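Local coordinates for methyltransferase domain-containing protein (Deinococcus radiodurans, PDB 3M33) that is of unknown function but may act as a methyltransferase, probably using S-adenosylmethionine as methyl donor, at residues A63-P68 / V116-P121; R72-D77 / A110-I115; R127-A132 / A155-D160; P148-R153 / H211-R216. All blocks are in the same frame, centred on the assembly; numbering follows the deposited sequence.

All four contacts are arranged around one mixed sheet. Contacts 1 and 2 share strand 112-118 and touch, their centres about 10 Å apart, with W73 of contact 2 packed against helix 61-66 (W73 NE1 to A63 CA, 3.4 Å). Contact 2 passes to contact 3 through a probable hydrogen bond, F112 N to L131 O at 2.8 Å. Contact 3 joins contact 4 through helix 149-156, used by both, and a probable bond D160 N to R216 O of 2.7 Å. Contacts 1 and 4 stay about 17 Å apart between centres. Contact 1 includes A63 of a possible Rossmann-type cofactor loop motif, and its R119 holds a sulfate, probably from the crystallisation liquor.

Contact 1: residues A63-P68 / V116-P121; sequences AARFGP and VSRRGP. With SO4 (sulfate ion), chain F.
R65 and F66, on helix 61-66, face R118 at the end of strand 112-118; the first backbone continues into a 3-10 segment at G67-P68, the second turns off at R119 with positive phi. No hydrogen bond joins the two, and the contact is made by side-chain ends. R65 runs out extended, CG anti to the backbone N (chi1 172°), and its NH1 comes within 3.8 Å of R118 NH2. Their guanidinium planes are 21° apart. Both arginines converge on the carboxylate of D39, each in a salt bridge with a different oxygen; D39, together with D62 and E35 on R118, probably offsets the like charges. Beside R65, F66 CE2 lies 3.9 Å from R118 NH2, at the edge of the R118 guanidinium and near its plane. F66 CZ also sits 3.4 Å above the R65 guanidinium plane, toward its rim. Beyond the strand end, R119 grips sulfate O1 with two nitrogens, NE at 2.6 Å and NH2 at 2.5 Å from it. Helix 36-45 brings D39, with L42 against F66 and F38 against R118, while V116 bonds through its backbone to strand 51-55 and S117 to strand 136-142.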
loop_
_atom_site.group_PDB
_atom_site.type_symbol
_atom_site.label_atom_id
_atom_site.label_comp_id
_atom_site.label_asym_id
_atom_site.label_seq_id
_atom_site.Cartn_x
_atom_site.Cartn_y
_atom_site.Cartn_z
ATOM N N ALA A 63 -6.428 8.861 0.527
ATOM C CA ALA A 63 -7.193 9.888 -0.157
ATOM C C ALA A 63 -7.590 10.971 0.848
ATOM O O ALA A 63 -7.475 12.163 0.572
ATOM C CB ALA A 63 -8.440 9.282 -0.838
ATOM N N ALA A 64 -8.040 10.559 2.026
ATOM C CA ALA A 64 -8.538 11.510 3.005
ATOM C C ALA A 64 -7.397 12.301 3.592
ATOM O O ALA A 64 -7.485 13.493 3.799
ATOM C CB ALA A 64 -9.290 10.786 4.114
ATOM N N ARG A 65 -6.311 11.616 3.871
ATOM C CA ARG A 65 -5.212 12.238 4.568
ATOM C C ARG A 65 -4.280 13.108 3.685
ATOM O O ARG A 65 -3.802 14.156 4.131
ATOM C CB ARG A 65 -4.446 11.118 5.262
ATOM C CG ARG A 65 -3.168 11.481 5.898
ATOM C CD ARG A 65 -2.592 10.250 6.558
ATOM N NE ARG A 65 -1.195 10.488 6.865
ATOM C CZ ARG A 65 -0.286 9.534 6.985
ATOM N NH1 ARG A 65 -0.623 8.260 6.818
ATOM N NH2 ARG A 65 0.959 9.862 7.275
ATOM N N PHE A 66 -4.018 12.680 2.447
ATOM C CA PHE A 66 -3.078 13.393 1.567
ATOM C C PHE A 66 -3.790 14.072 0.412
ATOM O O PHE A 66 -3.264 15.008 -0.186
ATOM C CB PHE A 66 -2.052 12.434 0.959
ATOM C CG PHE A 66 -1.100 11.860 1.947
ATOM C CD1 PHE A 66 0.037 12.567 2.324
ATOM C CD2 PHE A 66 -1.323 10.619 2.500
ATOM C CE1 PHE A 66 0.943 12.032 3.234
ATOM C CE2 PHE A 66 -0.424 10.075 3.429
ATOM C CZ PHE A 66 0.708 10.781 3.789
ATOM N N GLY A 67 -4.975 13.573 0.093
ATOM C CA GLY A 67 -5.773 14.069 -1.013
ATOM C C GLY A 67 -5.978 15.574 -1.111
ATOM O O GLY A 67 -5.869 16.139 -2.198
ATOM N N PRO A 68 -6.285 16.241 0.012
ATOM C CA PRO A 68 -6.528 17.683 -0.109
ATOM C C PRO A 68 -5.285 18.480 -0.509
ATOM O O PRO A 68 -5.413 19.640 -0.895
ATOM C CB PRO A 68 -6.990 18.085 1.300
ATOM C CG PRO A 68 -7.527 16.815 1.905
ATOM C CD PRO A 68 -6.595 15.744 1.364
ATOM N N VAL A 116 0.450 6.449 -7.183
ATOM C CA VAL A 116 0.905 6.001 -5.888
ATOM C C VAL A 116 0.209 4.704 -5.465
ATOM O O VAL A 116 -0.955 4.459 -5.814
ATOM C CB VAL A 116 0.705 7.100 -4.836
ATOM C CG1 VAL A 116 -0.757 7.389 -4.654
ATOM C CG2 VAL A 116 1.312 6.677 -3.519
ATOM N N SER A 117 0.926 3.851 -4.739
ATOM C CA SER A 117 0.326 2.615 -4.247
ATOM C C SER A 117 0.940 2.198 -2.929
ATOM O O SER A 117 2.129 1.873 -2.874
ATOM C CB SER A 117 0.518 1.495 -5.271
ATOM O OG SER A 117 0.052 0.263 -4.760
ATOM N N ARG A 118 0.134 2.200 -1.871
ATOM C CA ARG A 118 0.617 1.743 -0.579
ATOM C C ARG A 118 0.256 0.273 -0.425
ATOM O O ARG A 118 -0.873 -0.056 -0.084
ATOM C CB ARG A 118 0.022 2.569 0.572
ATOM C CG ARG A 118 0.559 2.150 1.957
ATOM C CD ARG A 118 -0.258 2.719 3.142
ATOM N NE ARG A 118 -0.285 4.185 3.175
ATOM C CZ ARG A 118 0.612 4.952 3.798
ATOM N NH1 ARG A 118 1.653 4.412 4.447
ATOM N NH2 ARG A 118 0.473 6.273 3.773
ATOM N N ARG A 119 1.202 -0.613 -0.725
ATOM C CA ARG A 119 0.972 -2.057 -0.602
ATOM C C ARG A 119 -0.179 -2.523 -1.492
ATOM O O ARG A 119 -0.864 -3.510 -1.201
ATOM C CB ARG A 119 0.732 -2.428 0.867
ATOM C CG ARG A 119 1.937 -2.039 1.767
ATOM C CD ARG A 119 1.576 -1.897 3.258
ATOM N NE ARG A 119 1.171 -3.156 3.869
ATOM C CZ ARG A 119 1.207 -3.422 5.177
ATOM N NH1 ARG A 119 1.645 -2.511 6.057
ATOM N NH2 ARG A 119 0.806 -4.617 5.611
ATOM N N GLY A 120 -0.382 -1.800 -2.582
ATOM C CA GLY A 120 -1.488 -2.060 -3.482
ATOM C C GLY A 120 -1.022 -2.798 -4.716
ATOM O O GLY A 120 0.029 -3.432 -4.691
ATOM N N PRO A 121 -1.806 -2.718 -5.801
ATOM C CA PRO A 121 -1.482 -3.374 -7.077
ATOM C C PRO A 121 -0.135 -2.921 -7.620
ATOM O O PRO A 121 0.246 -1.757 -7.431
ATOM C CB PRO A 121 -2.605 -2.897 -8.013
ATOM C CG PRO A 121 -3.757 -2.602 -7.102
ATOM C CD PRO A 121 -3.110 -2.028 -5.847
HETATM S S SO4 F . -0.481 -6.434 2.510
HETATM O O1 SO4 F . 0.260 -5.484 3.318
HETATM O O2 SO4 F . -1.722 -6.787 3.205
HETATM O O3 SO4 F . -0.776 -5.833 1.210
HETATM O O4 SO4 F . 0.312 -7.641 2.292
#

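Contact 2: residues R72-D77 / A110-I115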
loop_
_atom_site.group_PDB
_atom_site.type_symbol
_atom_site.label_atom_id
_atom_site.label_comp_id
_atom_site.label_asym_id
_atom_site.label_seq_id
_atom_site.Cartn_x
_atom_site.Cartn_y
_atom_site.Cartn_z
ATOM N N ARG A 72 -5.904 17.150 -7.671
ATOM C CA ARG A 72 -6.927 16.119 -7.847
ATOM C C ARG A 72 -6.364 14.798 -7.324
ATOM O O ARG A 72 -5.209 14.479 -7.575
ATOM C CB ARG A 72 -7.304 15.985 -9.327
ATOM C CG ARG A 72 -8.371 14.925 -9.609
ATOM C CD ARG A 72 -8.855 14.969 -11.054
ATOM N NE ARG A 72 -9.893 13.966 -11.298
ATOM C CZ ARG A 72 -9.699 12.841 -11.978
ATOM N NH1 ARG A 72 -8.507 12.589 -12.504
ATOM N NH2 ARG A 72 -10.697 11.978 -12.144
ATOM N N TRP A 73 -7.165 14.052 -6.575
ATOM C CA TRP A 73 -6.770 12.717 -6.128
ATOM C C TRP A 73 -7.758 11.718 -6.702
ATOM O O TRP A 73 -8.859 11.551 -6.177
ATOM C CB TRP A 73 -6.787 12.636 -4.597
ATOM C CG TRP A 73 -6.176 11.394 -4.002
ATOM C CD1 TRP A 73 -6.773 10.164 -3.841
ATOM C CD2 TRP A 73 -4.859 11.273 -3.447
ATOM N NE1 TRP A 73 -5.904 9.295 -3.236
ATOM C CE2 TRP A 73 -4.722 9.948 -2.985
ATOM C CE3 TRP A 73 -3.785 12.159 -3.296
ATOM C CZ2 TRP A 73 -3.550 9.484 -2.397
ATOM C CZ3 TRP A 73 -2.610 11.688 -2.712
ATOM C CH2 TRP A 73 -2.504 10.368 -2.275
ATOM N N ALA A 74 -7.386 11.070 -7.798
ATOM C CA ALA A 74 -8.216 10.005 -8.343
ATOM C C ALA A 74 -7.766 8.698 -7.689
ATOM O O ALA A 74 -6.584 8.522 -7.409
ATOM C CB ALA A 74 -8.076 9.938 -9.870
ATOM N N ALA A 75 -8.698 7.788 -7.433
ATOM C CA ALA A 75 -8.371 6.575 -6.687
ATOM C C ALA A 75 -9.273 5.425 -7.135
ATOM O O ALA A 75 -10.437 5.653 -7.497
ATOM C CB ALA A 75 -8.549 6.827 -5.207
ATOM N N TYR A 76 -8.763 4.195 -7.109
ATOM C CA TYR A 76 -9.635 3.061 -7.426
ATOM C C TYR A 76 -9.403 1.822 -6.595
ATOM O O TYR A 76 -8.293 1.561 -6.134
ATOM C CB TYR A 76 -9.541 2.679 -8.908
ATOM C CG TYR A 76 -8.204 2.103 -9.327
ATOM C CD1 TYR A 76 -7.938 0.749 -9.195
ATOM C CD2 TYR A 76 -7.212 2.919 -9.861
ATOM C CE1 TYR A 76 -6.719 0.218 -9.596
ATOM C CE2 TYR A 76 -5.994 2.404 -10.264
ATOM C CZ TYR A 76 -5.754 1.056 -10.131
ATOM O OH TYR A 76 -4.544 0.550 -10.524
ATOM N N ASP A 77 -10.472 1.053 -6.420
ATOM C CA ASP A 77 -10.373 -0.290 -5.881
ATOM C C ASP A 77 -11.518 -1.151 -6.402
ATOM O O ASP A 77 -12.399 -0.664 -7.129
ATOM C CB ASP A 77 -10.350 -0.288 -4.352
ATOM C CG ASP A 77 -9.426 -1.374 -3.799
ATOM O OD1 ASP A 77 -9.268 -2.416 -4.490
ATOM O OD2 ASP A 77 -8.837 -1.175 -2.710
ATOM N N ALA A 110 -6.623 10.577 -16.783
ATOM C CA ALA A 110 -5.214 10.636 -17.164
ATOM C C ALA A 110 -5.009 11.870 -18.048
ATOM O O ALA A 110 -5.944 12.301 -18.725
ATOM C CB ALA A 110 -4.806 9.362 -17.915
ATOM N N PRO A 111 -3.783 12.429 -18.072
ATOM C CA PRO A 111 -2.557 11.906 -17.464
ATOM C C PRO A 111 -2.380 12.389 -16.030
ATOM O O PRO A 111 -3.005 13.373 -15.625
ATOM C CB PRO A 111 -1.450 12.502 -18.347
ATOM C CG PRO A 111 -2.079 13.702 -19.027
ATOM C CD PRO A 111 -3.549 13.753 -18.668
ATOM N N PHE A 112 -1.530 11.697 -15.273
ATOM C CA PHE A 112 -1.300 12.030 -13.873
ATOM C C PHE A 112 0.172 12.367 -13.626
ATOM O O PHE A 112 1.059 11.828 -14.293
ATOM C CB PHE A 112 -1.713 10.849 -12.987
ATOM C CG PHE A 112 -3.173 10.511 -13.072
ATOM C CD1 PHE A 112 -4.108 11.217 -12.314
ATOM C CD2 PHE A 112 -3.613 9.484 -13.895
ATOM C CE1 PHE A 112 -5.462 10.912 -12.390
ATOM C CE2 PHE A 112 -4.969 9.157 -13.970
ATOM C CZ PHE A 112 -5.899 9.874 -13.224
ATOM N N GLY A 113 0.434 13.254 -12.670
ATOM C CA GLY A 113 1.803 13.569 -12.293
ATOM C C GLY A 113 2.341 12.633 -11.219
ATOM O O GLY A 113 3.551 12.526 -11.008
ATOM N N LEU A 114 1.440 11.950 -10.527
ATOM C CA LEU A 114 1.849 10.978 -9.513
ATOM C C LEU A 114 0.940 9.748 -9.539
ATOM O O LEU A 114 -0.288 9.873 -9.544
ATOM C CB LEU A 114 1.846 11.617 -8.113
ATOM C CG LEU A 114 2.203 10.721 -6.926
ATOM C CD1 LEU A 114 3.666 10.307 -7.013
ATOM C CD2 LEU A 114 1.937 11.457 -5.608
ATOM N N ILE A 115 1.547 8.566 -9.556
ATOM C CA ILE A 115 0.800 7.331 -9.401
ATOM C C ILE A 115 1.328 6.697 -8.138
ATOM O O ILE A 115 2.517 6.456 -8.007
ATOM C CB ILE A 115 0.979 6.378 -10.599
ATOM C CG1 ILE A 115 0.378 6.982 -11.873
ATOM C CG2 ILE A 115 0.336 5.046 -10.317
ATOM C CD1 ILE A 115 1.238 8.067 -12.487
#
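F112 meets R72 and A74 across the width of an intervening strand: the closest alpha carbons, A74 CA and F112 CA, are 9.1 Å apart, and no hydrogen bond crosses between the segments. The apolar part is small and local. The methyl A74 CB rests 3.8 Å from F112 CE1, with the neighbouring ring carbon CZ only slightly farther, so the alanine touches one corner of the ring. The ring is put there by a first torsion that sets CG anti to the carbonyl carbon (chi1 -63°). The second kind of contact joins a charged group to an aromatic ring. R72 NH1 approaches F112 CE1 to 3.5 Å, the guanidinium and ring planes lying 15° apart, yet the approach is oblique and the nitrogen meets an outer ring atom. A74 CB also lies above one face of the same guanidinium, near its rim, so the alanine methyl touches both flat groups. The polar grip on R72 comes from other residues: NE forms a salt bridge with D94 and NH2 bonds to L108 O, which would hold the guanidinium steady beside the ring. Strand 51-55 lies between strands 72-77 and 112-118 in the sheet and sets L53 against F112; the chain turns a corner at G113, just after F112. Strand 94-97 flanks 72-77 beyond it, and L114 and I115 lean toward strand 136-142.

Contact 3: residues R127-A132 / A155-D160; sequences RLPELA and AAVGWD
The indole of W159 is the main bump of this contact, and L128 and A132 form the hollow. The CD1 methyl of L128 stands almost exactly over the six-membered ring, 3.7 Å from the centroid and 6° off the ring normal, a CH-pi contact, while L128 CB touches W159 CZ2 at 3.8 Å. A132 closes the rim: its CB butts against the ring edge, near the plane, 3.5 Å from W159 CZ2. The two residues thus form a corner, one wall over the face and one against the edge, into which the benzo end of the tryptophan fits. The W159 first torsion of -82° turns CG away from the carbonyl carbon and swings the indole toward helix 128-131. A second bump sits beside it, where V157 CG1 presses on the P129 ring at 4.0 Å from CD, the two crossing at about a right angle. Farther out, R127 clamps E130 side-on in a salt bridge, NE to OE1 and NH2 to OE2. Both L128 and W159 also pack on L154 and F138, extending the core. Helix 149-156 closes in a Schellman motif with G158 as C-prime residue, and W159 follows directly after it, on the way into strand 160-173.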
loop_
_atom_site.group_PDB
_atom_site.type_symbol
_atom_site.label_atom_id
_atom_site.label_comp_id
_atom_site.label_asym_id
_atom_site.label_seq_id
_atom_site.Cartn_x
_atom_site.Cartn_y
_atom_site.Cartn_z
ATOM N N ARG A 127 0.770 -0.110 -16.876
ATOM C CA ARG A 127 -0.102 0.867 -17.533
ATOM C C ARG A 127 0.449 2.300 -17.466
ATOM O O ARG A 127 -0.202 3.249 -17.934
ATOM C CB ARG A 127 -1.513 0.829 -16.929
ATOM C CG ARG A 127 -2.073 -0.571 -16.724
ATOM C CD ARG A 127 -2.167 -1.315 -18.061
ATOM N NE ARG A 127 -3.121 -0.671 -18.960
ATOM C CZ ARG A 127 -4.429 -0.915 -18.945
ATOM N NH1 ARG A 127 -4.920 -1.806 -18.089
ATOM N NH2 ARG A 127 -5.239 -0.289 -19.792
ATOM N N LEU A 128 1.643 2.470 -16.896
ATOM C CA LEU A 128 2.219 3.821 -16.754
ATOM C C LEU A 128 2.306 4.617 -18.070
ATOM O O LEU A 128 2.034 5.822 -18.088
ATOM C CB LEU A 128 3.572 3.790 -16.017
ATOM C CG LEU A 128 3.465 3.547 -14.509
ATOM C CD1 LEU A 128 4.827 3.362 -13.854
ATOM C CD2 LEU A 128 2.706 4.682 -13.867
ATOM N N PRO A 129 2.680 3.951 -19.178
ATOM C CA PRO A 129 2.673 4.669 -20.457
ATOM C C PRO A 129 1.305 5.274 -20.786
ATOM O O PRO A 129 1.249 6.309 -21.443
ATOM C CB PRO A 129 3.033 3.579 -21.479
ATOM C CG PRO A 129 3.841 2.574 -20.688
ATOM C CD PRO A 129 3.175 2.569 -19.313
ATOM N N GLU A 130 0.217 4.658 -20.336
ATOM C CA GLU A 130 -1.115 5.223 -20.602
ATOM C C GLU A 130 -1.575 6.223 -19.534
ATOM O O GLU A 130 -2.502 7.004 -19.769
ATOM C CB GLU A 130 -2.160 4.115 -20.726
ATOM C CG GLU A 130 -1.751 2.988 -21.657
ATOM C CD GLU A 130 -2.504 1.699 -21.375
ATOM O OE1 GLU A 130 -1.837 0.671 -21.103
ATOM O OE2 GLU A 130 -3.758 1.722 -21.416
ATOM N N LEU A 131 -0.930 6.205 -18.369
ATOM C CA LEU A 131 -1.439 6.946 -17.217
ATOM C C LEU A 131 -0.626 8.188 -16.869
ATOM O O LEU A 131 -1.165 9.152 -16.327
ATOM C CB LEU A 131 -1.510 6.034 -15.988
ATOM C CG LEU A 131 -2.505 4.884 -16.048
ATOM C CD1 LEU A 131 -2.341 4.014 -14.842
ATOM C CD2 LEU A 131 -3.918 5.431 -16.121
ATOM N N ALA A 132 0.667 8.162 -17.177
ATOM C CA ALA A 132 1.588 9.187 -16.687
ATOM C C ALA A 132 1.809 10.368 -17.625
ATOM O O ALA A 132 2.057 10.197 -18.815
ATOM C CB ALA A 132 2.937 8.551 -16.320
ATOM N N ALA A 155 11.451 -1.569 -15.180
ATOM C CA ALA A 155 12.401 -1.760 -16.289
ATOM C C ALA A 155 11.634 -2.029 -17.581
ATOM O O ALA A 155 11.927 -1.454 -18.626
ATOM C CB ALA A 155 13.390 -2.911 -16.002
ATOM N N ALA A 156 10.628 -2.889 -17.500
ATOM C CA ALA A 156 9.877 -3.268 -18.692
ATOM C C ALA A 156 9.190 -2.089 -19.396
ATOM O O ALA A 156 8.990 -2.127 -20.606
ATOM C CB ALA A 156 8.871 -4.382 -18.370
ATOM N N VAL A 157 8.825 -1.041 -18.662
ATOM C CA VAL A 157 8.224 0.119 -19.321
ATOM C C VAL A 157 9.211 1.273 -19.481
ATOM O O VAL A 157 8.816 2.393 -19.787
ATOM C CB VAL A 157 6.935 0.622 -18.619
ATOM C CG1 VAL A 157 5.800 -0.388 -18.783
ATOM C CG2 VAL A 157 7.193 0.931 -17.144
ATOM N N GLY A 158 10.494 0.994 -19.278
ATOM C CA GLY A 158 11.531 2.001 -19.459
ATOM C C GLY A 158 11.523 3.131 -18.437
ATOM O O GLY A 158 11.855 4.271 -18.769
ATOM N N TRP A 159 11.149 2.821 -17.197
ATOM C CA TRP A 159 11.182 3.803 -16.111
ATOM C C TRP A 159 12.428 3.640 -15.234
ATOM O O TRP A 159 12.939 2.535 -15.083
ATOM C CB TRP A 159 9.903 3.698 -15.262
ATOM C CG TRP A 159 8.752 4.448 -15.869
ATOM C CD1 TRP A 159 8.339 4.398 -17.176
ATOM C CD2 TRP A 159 7.880 5.377 -15.210
ATOM N NE1 TRP A 159 7.274 5.237 -17.365
ATOM C CE2 TRP A 159 6.968 5.849 -16.176
ATOM C CE3 TRP A 159 7.784 5.860 -13.898
ATOM C CZ2 TRP A 159 5.969 6.773 -15.871
ATOM C CZ3 TRP A 159 6.802 6.780 -13.598
ATOM C CH2 TRP A 159 5.906 7.228 -14.579
ATOM N N ASP A 160 12.907 4.740 -14.653
ATOM C CA ASP A 160 14.090 4.706 -13.799
ATOM C C ASP A 160 13.724 4.790 -12.324
ATOM O O ASP A 160 12.855 5.570 -11.933
ATOM C CB ASP A 160 15.000 5.886 -14.110
ATOM C CG ASP A 160 15.447 5.909 -15.544
ATOM O OD1 ASP A 160 16.181 4.986 -15.945
ATOM O OD2 ASP A 160 15.064 6.855 -16.268
#

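Contact 4: residues P148-R153 / H211-R216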
loop_
_atom_site.group_PDB
_atom_site.type_symbol
_atom_site.label_atom_id
_atom_site.label_comp_id
_atom_site.label_asym_id
_atom_site.label_seq_id
_atom_site.Cartn_x
_atom_site.Cartn_y
_atom_site.Cartn_z
ATOM N N PRO A 148 10.397 -8.050 -5.926
ATOM C CA PRO A 148 11.147 -8.096 -7.187
ATOM C C PRO A 148 10.380 -7.578 -8.405
ATOM O O PRO A 148 10.993 -6.951 -9.268
ATOM C CB PRO A 148 11.447 -9.591 -7.377
ATOM C CG PRO A 148 11.353 -10.188 -6.044
ATOM C CD PRO A 148 10.411 -9.338 -5.214
ATOM N N GLU A 149 9.079 -7.848 -8.480
ATOM C CA GLU A 149 8.282 -7.471 -9.648
ATOM C C GLU A 149 8.259 -5.978 -9.918
ATOM O O GLU A 149 8.047 -5.559 -11.055
ATOM C CB GLU A 149 6.837 -7.940 -9.517
ATOM C CG GLU A 149 6.691 -9.274 -8.870
ATOM C CD GLU A 149 6.417 -9.132 -7.399
ATOM O OE1 GLU A 149 5.315 -8.625 -7.063
ATOM O OE2 GLU A 149 7.301 -9.515 -6.594
ATOM N N VAL A 150 8.449 -5.172 -8.880
ATOM C CA VAL A 150 8.314 -3.722 -9.057
ATOM C C VAL A 150 9.450 -3.176 -9.929
ATOM O O VAL A 150 9.200 -2.574 -10.972
ATOM C CB VAL A 150 8.187 -2.982 -7.698
ATOM C CG1 VAL A 150 8.502 -1.483 -7.853
ATOM C CG2 VAL A 150 6.782 -3.206 -7.119
ATOM N N PRO A 151 10.706 -3.414 -9.524
ATOM C CA PRO A 151 11.833 -3.034 -10.389
ATOM C C PRO A 151 11.761 -3.685 -11.777
ATOM O O PRO A 151 12.028 -2.997 -12.761
ATOM C CB PRO A 151 13.058 -3.537 -9.611
ATOM C CG PRO A 151 12.610 -3.512 -8.176
ATOM C CD PRO A 151 11.159 -3.929 -8.221
ATOM N N GLU A 152 11.409 -4.971 -11.855
ATOM C CA GLU A 152 11.269 -5.651 -13.153
ATOM C C GLU A 152 10.217 -4.973 -14.017
ATOM O O GLU A 152 10.437 -4.715 -15.208
ATOM C CB GLU A 152 10.880 -7.125 -12.970
ATOM C CG GLU A 152 11.906 -7.983 -12.218
ATOM C CD GLU A 152 11.342 -9.336 -11.778
ATOM O OE1 GLU A 152 10.144 -9.596 -12.038
ATOM O OE2 GLU A 152 12.094 -10.133 -11.163
ATOM N N ARG A 153 9.059 -4.682 -13.434
ATOM C CA ARG A 153 8.001 -4.072 -14.240
ATOM C C ARG A 153 8.354 -2.651 -14.654
ATOM O O ARG A 153 8.044 -2.233 -15.763
ATOM C CB ARG A 153 6.652 -4.147 -13.537
ATOM C CG ARG A 153 6.041 -5.523 -13.669
ATOM C CD ARG A 153 4.957 -5.777 -12.661
ATOM N NE ARG A 153 4.310 -7.047 -12.952
ATOM C CZ ARG A 153 3.243 -7.510 -12.313
ATOM N NH1 ARG A 153 2.707 -6.808 -11.322
ATOM N NH2 ARG A 153 2.715 -8.681 -12.666
ATOM N N HIS A 211 9.575 -2.359 1.328
ATOM C CA HIS A 211 10.389 -2.019 0.167
ATOM C C HIS A 211 9.807 -0.762 -0.465
ATOM O O HIS A 211 8.745 -0.819 -1.073
ATOM C CB HIS A 211 10.318 -3.167 -0.847
ATOM C CG HIS A 211 11.175 -2.976 -2.059
ATOM N ND1 HIS A 211 11.059 -3.777 -3.180
ATOM C CD2 HIS A 211 12.176 -2.103 -2.324
ATOM C CE1 HIS A 211 11.945 -3.398 -4.081
ATOM N NE2 HIS A 211 12.629 -2.379 -3.594
ATOM N N LEU A 212 10.493 0.370 -0.335
ATOM C CA LEU A 212 10.003 1.625 -0.908
ATOM C C LEU A 212 10.656 1.891 -2.243
ATOM O O LEU A 212 11.870 1.732 -2.378
ATOM C CB LEU A 212 10.317 2.810 0.006
ATOM C CG LEU A 212 9.566 3.064 1.302
ATOM C CD1 LEU A 212 9.750 1.918 2.281
ATOM C CD2 LEU A 212 10.057 4.373 1.918
ATOM N N VAL A 213 9.864 2.329 -3.219
ATOM C CA VAL A 213 10.384 2.601 -4.547
ATOM C C VAL A 213 9.773 3.891 -5.079
ATOM O O VAL A 213 8.554 4.041 -5.117
ATOM C CB VAL A 213 10.073 1.431 -5.540
ATOM C CG1 VAL A 213 10.484 1.785 -6.953
ATOM C CG2 VAL A 213 10.769 0.156 -5.107
ATOM N N LEU A 214 10.626 4.827 -5.469
ATOM C CA LEU A 214 10.181 6.005 -6.198
ATOM C C LEU A 214 10.837 5.927 -7.568
ATOM O O LEU A 214 12.052 5.740 -7.675
ATOM C CB LEU A 214 10.635 7.275 -5.466
ATOM C CG LEU A 214 10.304 8.620 -6.121
ATOM C CD1 LEU A 214 8.796 8.783 -6.177
ATOM C CD2 LEU A 214 10.919 9.770 -5.340
ATOM N N ALA A 215 10.036 6.043 -8.617
ATOM C CA ALA A 215 10.544 5.902 -9.975
ATOM C C ALA A 215 10.019 7.027 -10.859
ATOM O O ALA A 215 9.031 7.687 -10.527
ATOM C CB ALA A 215 10.131 4.551 -10.545
ATOM N N ARG A 216 10.678 7.241 -11.989
ATOM C CA ARG A 216 10.210 8.218 -12.949
ATOM C C ARG A 216 10.871 7.919 -14.291
ATOM O O ARG A 216 11.912 7.254 -14.347
ATOM C CB ARG A 216 10.523 9.627 -12.445
ATOM C CG ARG A 216 11.254 10.515 -13.424
ATOM C CD ARG A 216 11.961 11.662 -12.693
ATOM N NE ARG A 216 11.087 12.808 -12.479
ATOM C CZ ARG A 216 11.466 13.925 -11.867
ATOM N NH1 ARG A 216 12.705 14.032 -11.399
ATOM N NH2 ARG A 216 10.609 14.930 -11.718
#
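V150 and P151 of helix 149-156 pack on H211 and V213 of strand 204-216, part of the layer in which a helix covers one face of the sheet. V150 and V213 reach toward each other tip to tip, V150 CG1 lying 3.9 Å from V213 CG2 and about as close to its other methyl, so that one methyl settles against the branch of the opposing valine. V150 puts CG1 anti to its backbone N (chi1 162°), which aims it at the strand. The strand order, with strand 204-216 antiparallel and inserted between strands 136-142 and 160-173, is that of class I methyltransferases, and helix 149-156 is the connection that leads from strand 136-142 to strand 160-173. P151 CG comes to the H211 ring at its edge, near the plane, 4.2 Å from CE1, while V213 CG2 lies 3.4 Å above one face of the imidazole, toward its rim. The ring is fixed by polar partners as well: ND1 pairs with the backbone N of V147, just before the helix, and NE2 with E164 OE2. With ND1 accepting from that amide, NE2 is probably the donor to the glutamate. H166 stacks on H211 from strand 160-173.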